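Local coordinates for protein CCMAN5 (Cellulosimicrobium cellulans, PDB 2XSG) that probably hydrolyses alpha-mannosidic linkages as a calcium-containing bacterial family 92 glycoside hydrolase, and enables mannose-6-phosphate modification of yeast-made lysosomal enzymes, at residues S73-G86 / T156-R170. Numbering follows the deposited sequence.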
loop_
_atom_site.group_PDB
_atom_site.type_symbol
_atom_site.label_atom_id
_atom_site.label_comp_id
_atom_site.label_asym_id
_atom_site.label_seq_id
_atom_site.Cartn_x
_atom_site.Cartn_y
_atom_site.Cartn_z
ATOM N N SER A 73 9.751 -8.229 8.410
ATOM C CA SER A 73 9.782 -7.518 9.686
ATOM C C SER A 73 9.619 -6.012 9.454
ATOM O O SER A 73 9.979 -5.195 10.295
ATOM C CB SER A 73 11.064 -7.865 10.481
ATOM O OG SER A 73 12.238 -7.472 9.779
ATOM N N GLY A 74 9.077 -5.656 8.289
ATOM C CA GLY A 74 8.878 -4.255 7.917
ATOM C C GLY A 74 10.126 -3.597 7.362
ATOM O O GLY A 74 11.237 -4.056 7.610
ATOM N N GLY A 75 9.928 -2.515 6.613
ATOM C CA GLY A 75 11.015 -1.725 6.050
ATOM C C GLY A 75 11.138 -0.341 6.648
ATOM O O GLY A 75 10.271 0.109 7.416
ATOM N N GLY A 76 12.229 0.342 6.309
ATOM C CA GLY A 76 12.523 1.647 6.930
ATOM C C GLY A 76 12.727 1.521 8.434
ATOM O O GLY A 76 13.413 0.599 8.893
ATOM N N GLY A 77 12.119 2.434 9.198
ATOM C CA GLY A 77 12.304 2.472 10.665
ATOM C C GLY A 77 13.611 3.155 11.072
ATOM O O GLY A 77 14.097 2.949 12.185
ATOM N N ASP A 78 14.166 3.970 10.170
ATOM C CA ASP A 78 15.426 4.692 10.393
ATOM C C ASP A 78 15.255 5.920 11.277
ATOM O O ASP A 78 14.193 6.550 11.276
ATOM C CB ASP A 78 16.021 5.198 9.066
ATOM C CG ASP A 78 16.385 4.071 8.105
ATOM O OD1 ASP A 78 15.725 3.944 7.038
ATOM O OD2 ASP A 78 17.329 3.326 8.425
ATOM N N LEU A 79 16.336 6.257 11.987
ATOM C CA LEU A 79 16.490 7.514 12.701
ATOM C C LEU A 79 15.556 7.567 13.914
ATOM O O LEU A 79 14.516 8.228 13.876
ATOM C CB LEU A 79 16.264 8.706 11.771
ATOM C CG LEU A 79 17.073 9.992 11.994
ATOM C CD1 LEU A 79 17.125 10.814 10.701
ATOM C CD2 LEU A 79 16.501 10.830 13.141
ATOM N N LEU A 80 15.947 6.866 14.974
ATOM C CA LEU A 80 15.133 6.779 16.171
ATOM C C LEU A 80 15.493 7.904 17.120
ATOM O O LEU A 80 16.649 8.032 17.537
ATOM C CB LEU A 80 15.273 5.398 16.841
ATOM C CG LEU A 80 14.505 5.149 18.154
ATOM C CD1 LEU A 80 13.005 5.044 17.905
ATOM C CD2 LEU A 80 15.026 3.881 18.847
ATOM N N VAL A 81 14.503 8.729 17.440
ATOM C CA VAL A 81 14.662 9.816 18.412
ATOM C C VAL A 81 13.928 9.474 19.717
ATOM O O VAL A 81 12.717 9.298 19.720
ATOM C CB VAL A 81 14.141 11.156 17.841
ATOM C CG1 VAL A 81 14.110 12.268 18.935
ATOM C CG2 VAL A 81 14.962 11.593 16.586
ATOM N N VAL A 82 14.688 9.372 20.805
ATOM C CA VAL A 82 14.189 8.926 22.094
ATOM C C VAL A 82 14.376 10.017 23.157
ATOM O O VAL A 82 15.523 10.348 23.499
ATOM C CB VAL A 82 14.942 7.645 22.589
ATOM C CG1 VAL A 82 14.397 7.178 23.937
ATOM C CG2 VAL A 82 14.838 6.522 21.570
ATOM N N PRO A 83 13.267 10.555 23.706
ATOM C CA PRO A 83 13.378 11.515 24.804
ATOM C C PRO A 83 13.673 10.805 26.131
ATOM O O PRO A 83 13.115 9.735 26.402
ATOM C CB PRO A 83 11.986 12.153 24.840
ATOM C CG PRO A 83 11.075 11.053 24.391
ATOM C CD PRO A 83 11.857 10.312 23.339
ATOM N N THR A 84 14.550 11.393 26.940
ATOM C CA THR A 84 14.929 10.795 28.216
ATOM C C THR A 84 15.474 11.837 29.189
ATOM O O THR A 84 16.029 12.859 28.764
ATOM C CB THR A 84 15.955 9.663 28.024
ATOM O OG1 THR A 84 16.182 9.011 29.273
ATOM C CG2 THR A 84 17.282 10.193 27.457
ATOM N N SER A 85 15.299 11.586 30.487
ATOM C CA SER A 85 15.920 12.423 31.517
ATOM C C SER A 85 17.150 11.729 32.066
ATOM O O SER A 85 17.799 12.231 32.987
ATOM C CB SER A 85 14.940 12.743 32.648
ATOM O OG SER A 85 13.805 13.404 32.134
ATOM N N GLY A 86 17.468 10.575 31.492
ATOM C CA GLY A 86 18.669 9.838 31.872
ATOM C C GLY A 86 19.933 10.386 31.244
ATOM O O GLY A 86 19.877 11.294 30.407
ATOM N N THR A 156 16.970 17.220 33.467
ATOM C CA THR A 156 17.919 17.527 32.394
ATOM C C THR A 156 17.446 16.794 31.119
ATOM O O THR A 156 17.684 15.584 30.973
ATOM C CB THR A 156 19.354 17.066 32.741
ATOM O OG1 THR A 156 19.751 17.585 34.014
ATOM C CG2 THR A 156 20.362 17.538 31.679
ATOM N N PRO A 157 16.773 17.512 30.193
ATOM C CA PRO A 157 16.233 16.880 28.987
ATOM C C PRO A 157 17.332 16.381 28.063
ATOM O O PRO A 157 18.411 16.985 27.960
ATOM C CB PRO A 157 15.473 18.025 28.292
ATOM C CG PRO A 157 15.228 19.048 29.367
ATOM C CD PRO A 157 16.499 18.961 30.187
ATOM N N SER A 158 17.059 15.263 27.408
ATOM C CA SER A 158 17.989 14.736 26.431
ATOM C C SER A 158 17.222 14.007 25.323
ATOM O O SER A 158 16.146 13.443 25.554
ATOM C CB SER A 158 18.992 13.817 27.128
ATOM O OG SER A 158 19.746 13.103 26.181
ATOM N N LEU A 159 17.767 14.047 24.118
ATOM C CA LEU A 159 17.218 13.274 23.026
ATOM C C LEU A 159 18.341 12.424 22.478
ATOM O O LEU A 159 19.403 12.948 22.144
ATOM C CB LEU A 159 16.668 14.192 21.920
ATOM C CG LEU A 159 15.492 15.114 22.258
ATOM C CD1 LEU A 159 15.094 15.947 21.059
ATOM C CD2 LEU A 159 14.284 14.307 22.722
ATOM N N VAL A 160 18.113 11.121 22.426
ATOM C CA VAL A 160 19.045 10.197 21.811
ATOM C C VAL A 160 18.635 10.109 20.349
ATOM O O VAL A 160 17.440 9.925 20.056
ATOM C CB VAL A 160 18.954 8.806 22.456
ATOM C CG1 VAL A 160 19.740 7.779 21.656
ATOM C CG2 VAL A 160 19.447 8.857 23.903
ATOM N N VAL A 161 19.604 10.256 19.449
ATOM C CA VAL A 161 19.354 10.063 18.028
ATOM C C VAL A 161 20.087 8.769 17.658
ATOM O O VAL A 161 21.297 8.768 17.526
ATOM C CB VAL A 161 19.832 11.286 17.185
ATOM C CG1 VAL A 161 19.535 11.098 15.702
ATOM C CG2 VAL A 161 19.218 12.597 17.702
ATOM N N ASP A 162 19.342 7.672 17.541
ATOM C CA ASP A 162 19.914 6.348 17.289
ATOM C C ASP A 162 19.866 6.023 15.792
ATOM O O ASP A 162 18.774 5.869 15.190
ATOM C CB ASP A 162 19.147 5.311 18.101
ATOM C CG ASP A 162 19.852 3.980 18.184
ATOM O OD1 ASP A 162 20.510 3.553 17.211
ATOM O OD2 ASP A 162 19.763 3.337 19.243
ATOM N N LEU A 163 21.042 5.905 15.189
ATOM C CA LEU A 163 21.129 5.720 13.740
ATOM C C LEU A 163 21.322 4.273 13.321
ATOM O O LEU A 163 21.522 3.981 12.140
ATOM C CB LEU A 163 22.225 6.603 13.140
ATOM C CG LEU A 163 21.967 8.113 13.030
ATOM C CD1 LEU A 163 20.572 8.416 12.470
ATOM C CD2 LEU A 163 22.108 8.763 14.354
ATOM N N GLU A 164 21.256 3.362 14.288
ATOM C CA GLU A 164 21.353 1.940 13.964
ATOM C C GLU A 164 19.967 1.351 13.671
ATOM O O GLU A 164 19.839 0.507 12.801
ATOM C CB GLU A 164 22.047 1.171 15.091
ATOM C CG GLU A 164 22.459 -0.255 14.706
ATOM C CD GLU A 164 21.309 -1.261 14.817
ATOM O OE1 GLU A 164 20.303 -0.967 15.497
ATOM O OE2 GLU A 164 21.405 -2.349 14.207
ATOM N N THR A 165 18.946 1.816 14.404
ATOM C CA THR A 165 17.567 1.290 14.343
ATOM C C THR A 165 17.065 1.157 12.905
ATOM O O THR A 165 17.114 2.117 12.122
ATOM C CB THR A 165 16.587 2.177 15.150
ATOM O OG1 THR A 165 17.131 2.440 16.444
ATOM C CG2 THR A 165 15.214 1.515 15.299
ATOM N N ASN A 166 16.640 -0.056 12.559
ATOM C CA ASN A 166 15.969 -0.319 11.282
ATOM C C ASN A 166 15.023 -1.496 11.444
ATOM O O ASN A 166 15.325 -2.415 12.204
ATOM C CB ASN A 166 16.993 -0.608 10.178
ATOM C CG ASN A 166 16.359 -0.675 8.804
ATOM O OD1 ASN A 166 15.830 -1.710 8.408
ATOM N ND2 ASN A 166 16.434 0.426 8.054
ATOM N N ASN A 167 13.905 -1.472 10.717
ATOM C CA ASN A 167 12.910 -2.548 10.776
ATOM C C ASN A 167 13.394 -3.898 10.260
ATOM O O ASN A 167 12.861 -4.945 10.654
ATOM C CB ASN A 167 11.592 -2.126 10.097
ATOM C CG ASN A 167 10.829 -1.102 10.921
ATOM O OD1 ASN A 167 10.904 -1.106 12.152
ATOM N ND2 ASN A 167 10.113 -0.223 10.259
ATOM N N THR A 168 14.416 -3.867 9.409
ATOM C CA THR A 168 14.988 -5.092 8.863
ATOM C C THR A 168 16.505 -5.147 8.955
ATOM O O THR A 168 17.042 -6.103 9.492
ATOM C CB THR A 168 14.537 -5.332 7.411
ATOM O OG1 THR A 168 13.143 -5.645 7.404
ATOM C CG2 THR A 168 15.303 -6.498 6.784
ATOM N N SER A 169 17.208 -4.149 8.429
ATOM C CA SER A 169 18.667 -4.263 8.359
ATOM C C SER A 169 19.330 -2.924 8.126
ATOM O O SER A 169 19.076 -2.262 7.114
ATOM C CB SER A 169 19.085 -5.254 7.248
ATOM O OG SER A 169 20.496 -5.298 7.097
ATOM N N ARG A 170 20.172 -2.546 9.080
ATOM C CA ARG A 170 21.019 -1.379 8.961
ATOM C C ARG A 170 22.298 -1.780 8.228
ATOM O O ARG A 170 22.990 -2.716 8.647
ATOM C CB ARG A 170 21.331 -0.802 10.357
ATOM C CG ARG A 170 22.561 0.117 10.455
ATOM C CD ARG A 170 22.459 1.392 9.574
ATOM N NE ARG A 170 21.437 2.290 10.095
ATOM C CZ ARG A 170 20.290 2.575 9.486
ATOM N NH1 ARG A 170 20.003 2.096 8.274
ATOM N NH2 ARG A 170 19.430 3.381 10.080
HETATM O O HOH W 1 12.197 -8.136 6.558
HETATM O O HOH W 2 14.514 -1.473 6.013
HETATM O O HOH W 3 18.314 4.594 12.556
HETATM O O HOH W 4 17.485 14.540 34.426
HETATM O O HOH W 5 21.310 11.174 27.863
HETATM O O HOH W 6 19.498 14.002 30.515
#
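An antiparallel strand pair of the N-terminal beta domain joins residues 73-86 to 156-170. Strand 80-84 lies at the end of a five-stranded antiparallel sheet, with Val81 bonded to Phe62 on its other side. Its neighbour 158-162 follows it in hydrogen-bonded pairs Leu80-Asp162, Val82-Val160 and Thr84-Ser158, the bond from Ser158 N being weak; Asp162 N reaches Leu80 O at 2.7 Å. On the face carrying Val81 and Val161, Leu159 CD2 lies 3.8 Å from Pro83 CB, and Tyr149 touches Val81, Pro83 and Leu159. Beyond this ladder, Arg170, early in strand 169-179, is bent at chi2 and chi3, which brings NH1 and NH2 end-on to one oxygen of Asp78, with NH2 2.7 Å from OD2 on its anti lone pair. Carboxylate and guanidinium are nearly coplanar, 16° apart. A third donor, Asn166 ND2, comes from above the carboxylate plane at 3.1 Å from OD2, while Asp78 OD1 is held by Tyr200 and Thr65. Asn166 OD1 accepts from Thr168 N and Ser169 N, an Asx motif. Asn167 grips the glycine run twice: its N meets Gly76 O at 2.8 Å, and ND2 meets Gly75 O at 2.9 Å from above the carbonyl plane, while OD1 is held by Arg42. The whole is an antiparallel ladder running into a glycine-rich loop of the family 92 N-terminal domain, with Gly74 about 7 Å from bound bis-tris propane.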